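Local coordinates for AztD protein (PDB 6CMK), which serves as a periplasmic zinc chaperone that hands one zinc ion directly to the solute-binding protein AztC of the AztABCD zinc transport system, at residues B[78-83]-B[89-94]. Numbering follows the deposited sequence.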
ATOM      1  N   THR B  78       1.326   1.489  15.152  1.00 15.73           N
ATOM      2  CA  THR B  78       1.067   1.058  16.520  1.00 14.61           C
ATOM      3  C   THR B  78       1.536  -0.371  16.725  1.00 14.05           C
ATOM      4  O   THR B  78       1.475  -1.197  15.809  1.00 15.05           O
ATOM      5  CB  THR B  78      -0.419   1.167  16.879  1.00 17.76           C
ATOM      6  OG1 THR B  78      -1.200   0.367  15.989  1.00 20.39           O
ATOM      7  CG2 THR B  78      -0.875   2.615  16.803  1.00 22.93           C
ATOM      8  N   ILE B  79       2.038  -0.616  17.937  1.00 14.20           N
ATOM      9  CA  ILE B  79       2.438  -1.917  18.450  1.00 16.14           C
ATOM     10  C   ILE B  79       1.547  -2.201  19.647  1.00 14.52           C
ATOM     11  O   ILE B  79       1.388  -1.338  20.513  1.00 16.20           O
ATOM     12  CB  ILE B  79       3.914  -1.931  18.898  1.00 16.98           C
ATOM     13  CG1 ILE B  79       4.850  -1.411  17.808  1.00 19.79           C
ATOM     14  CG2 ILE B  79       4.317  -3.319  19.382  1.00 19.94           C
ATOM     15  CD1 ILE B  79       4.840  -2.229  16.573  1.00 17.77           C
ATOM     16  N   PHE B  80       0.971  -3.390  19.699  1.00 15.40           N
ATOM     17  CA  PHE B  80       0.148  -3.793  20.831  1.00 16.91           C
ATOM     18  C   PHE B  80       0.850  -4.894  21.610  1.00 15.12           C
ATOM     19  O   PHE B  80       1.424  -5.816  21.026  1.00 17.25           O
ATOM     20  CB  PHE B  80      -1.237  -4.237  20.359  1.00 16.74           C
ATOM     21  CG  PHE B  80      -2.065  -3.096  19.832  1.00 19.58           C
ATOM     22  CD1 PHE B  80      -1.889  -2.642  18.544  1.00 24.39           C
ATOM     23  CD2 PHE B  80      -2.986  -2.458  20.639  1.00 28.64           C
ATOM     24  CE1 PHE B  80      -2.639  -1.577  18.058  1.00 24.05           C
ATOM     25  CE2 PHE B  80      -3.735  -1.394  20.162  1.00 32.71           C
ATOM     26  CZ  PHE B  80      -3.557  -0.957  18.867  1.00 27.31           C
ATOM     27  N   ALA B  81       0.824  -4.761  22.931  1.00 17.37           N
ATOM     28  CA  ALA B  81       1.528  -5.655  23.843  1.00 17.30           C
ATOM     29  C   ALA B  81       0.470  -6.352  24.694  1.00 16.30           C
ATOM     30  O   ALA B  81      -0.068  -5.766  25.643  1.00 17.58           O
ATOM     31  CB  ALA B  81       2.534  -4.882  24.692  1.00 20.70           C
ATOM     32  N   ILE B  82       0.161  -7.590  24.330  1.00 16.63           N
ATOM     33  CA  ILE B  82      -0.899  -8.360  24.963  1.00 17.50           C
ATOM     34  C   ILE B  82      -0.294  -9.090  26.155  1.00 21.34           C
ATOM     35  O   ILE B  82       0.643  -9.884  25.997  1.00 19.12           O
ATOM     36  CB  ILE B  82      -1.540  -9.344  23.968  1.00 18.23           C
ATOM     37  CG1 ILE B  82      -2.344  -8.617  22.881  1.00 20.29           C
ATOM     38  CG2 ILE B  82      -2.491 -10.289  24.698  1.00 21.46           C
ATOM     39  CD1 ILE B  82      -1.541  -7.936  21.776  1.00 18.65           C
ATOM     40  N   GLN B  83      -0.839  -8.836  27.346  1.00 19.17           N
ATOM     41  CA  GLN B  83      -0.317  -9.370  28.605  1.00 21.97           C
ATOM     42  C   GLN B  83      -1.380 -10.269  29.237  1.00 21.30           C
ATOM     43  O   GLN B  83      -2.149  -9.846  30.101  1.00 21.79           O
ATOM     44  CB  GLN B  83       0.084  -8.220  29.512  1.00 18.66           C
ATOM     45  CG  GLN B  83       1.164  -7.336  28.899  1.00 22.89           C
ATOM     46  CD  GLN B  83       1.102  -5.903  29.377  1.00 23.75           C
ATOM     47  OE1 GLN B  83       1.286  -5.626  30.554  1.00 22.32           O
ATOM     48  NE2 GLN B  83       0.826  -4.981  28.455  1.00 19.32           N
ATOM     49  N   VAL B  89      -3.939  -5.051  27.730  1.00 18.21           N
ATOM     50  CA  VAL B  89      -3.211  -4.866  26.481  1.00 17.53           C
ATOM     51  C   VAL B  89      -2.738  -3.421  26.469  1.00 20.21           C
ATOM     52  O   VAL B  89      -3.548  -2.499  26.629  1.00 21.65           O
ATOM     53  CB  VAL B  89      -4.079  -5.177  25.250  1.00 16.20           C
ATOM     54  CG1 VAL B  89      -3.256  -5.080  23.973  1.00 19.39           C
ATOM     55  CG2 VAL B  89      -4.723  -6.551  25.384  1.00 20.03           C
ATOM     56  N   SER B  90      -1.431  -3.226  26.325  1.00 18.03           N
ATOM     57  CA  SER B  90      -0.838  -1.901  26.240  1.00 18.07           C
ATOM     58  C   SER B  90      -0.599  -1.562  24.782  1.00 17.86           C
ATOM     59  O   SER B  90      -0.520  -2.443  23.926  1.00 20.98           O
ATOM     60  CB  SER B  90       0.488  -1.823  27.000  1.00 22.88           C
ATOM     61  OG  SER B  90       0.311  -2.087  28.374  1.00 23.21           O
ATOM     62  N   THR B  91      -0.473  -0.267  24.511  1.00 17.64           N
ATOM     63  CA  THR B  91      -0.361   0.221  23.147  1.00 16.10           C
ATOM     64  C   THR B  91       0.813   1.176  23.040  1.00 15.72           C
ATOM     65  O   THR B  91       0.973   2.076  23.869  1.00 15.63           O
ATOM     66  CB  THR B  91      -1.655   0.903  22.723  1.00 25.83           C
ATOM     67  OG1 THR B  91      -1.777   2.161  23.390  1.00 46.13           O
ATOM     68  CG2 THR B  91      -2.820   0.027  23.107  1.00 24.38           C
ATOM     69  N   ILE B  92       1.619   0.981  22.004  1.00 20.86           N
ATOM     70  CA  ILE B  92       2.833   1.746  21.759  1.00 17.51           C
ATOM     71  C   ILE B  92       2.696   2.430  20.405  1.00 18.55           C
ATOM     72  O   ILE B  92       2.326   1.788  19.414  1.00 17.79           O
ATOM     73  CB  ILE B  92       4.073   0.830  21.782  1.00 17.76           C
ATOM     74  CG1 ILE B  92       4.309   0.275  23.189  1.00 21.11           C
ATOM     75  CG2 ILE B  92       5.322   1.569  21.290  1.00 21.12           C
ATOM     76  CD1 ILE B  92       5.269  -0.916  23.224  1.00 23.69           C
ATOM     77  N   ALA B  93       3.002   3.723  20.360  1.00 16.36           N
ATOM     78  CA  ALA B  93       3.176   4.400  19.081  1.00 15.57           C
ATOM     79  C   ALA B  93       4.595   4.140  18.604  1.00 14.59           C
ATOM     80  O   ALA B  93       5.566   4.495  19.281  1.00 17.19           O
ATOM     81  CB  ALA B  93       2.904   5.896  19.200  1.00 19.69           C
ATOM     82  N   SER B  94       4.717   3.487  17.453  1.00 17.09           N
ATOM     83  CA  SER B  94       6.030   3.056  16.994  1.00 18.60           C
ATOM     84  C   SER B  94       6.939   4.235  16.689  1.00 16.04           C
ATOM     85  O   SER B  94       8.170   4.108  16.765  1.00 18.08           O
ATOM     86  CB  SER B  94       5.874   2.197  15.751  1.00 13.88           C
ATOM     87  OG  SER B  94       5.465   3.004  14.657  1.00 16.14           O
TER
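Phe80 lays its ring beside Thr91, whose methyl CG2 comes within 3.4 Å of ring atom CE2, the two side chains pointing the same way. They form a non-hydrogen-bonded pair of an antiparallel beta hairpin, strands 78-83 and 88-100, in the middle of one blade of the beta propeller. With chi1 of Thr91 at 72°, CG2 stands beside the backbone N, where it meets the ring, while OG1 hydrogen-bonds to the carbonyl O of Leu117 on the next strand outward. Next along this face, Val89 lies alongside Ile82, its CG1 3.8 Å from CG1 of Ile82 and near the plane of the Phe80 ring, at its edge. The face packs against the neighbouring blade, where Phe80 meets Phe127 and Ile82 touches Pro124; Ile82 lies about 8 Å, side chain to side chain, from the zinc ligand His126.

On the other face Ile79 and Ile92 meet CB to CB at 4.0 Å, above paired backbone bonds, both 2.8 Å, from Ile79 N to Ile92 O and from Ile92 N to Ile79 O. Near the turn, the extended side chain of Gln83 brings its amide alongside Ser90, its OE1 taken by the backbone N of Lys65 and Gly66. Its NE2 donates in the amide plane to Ser90 OG at 2.9 Å, and also to Ala81 O at 3.1 Å, arriving from the face of that carbonyl opposite to Ser90 N.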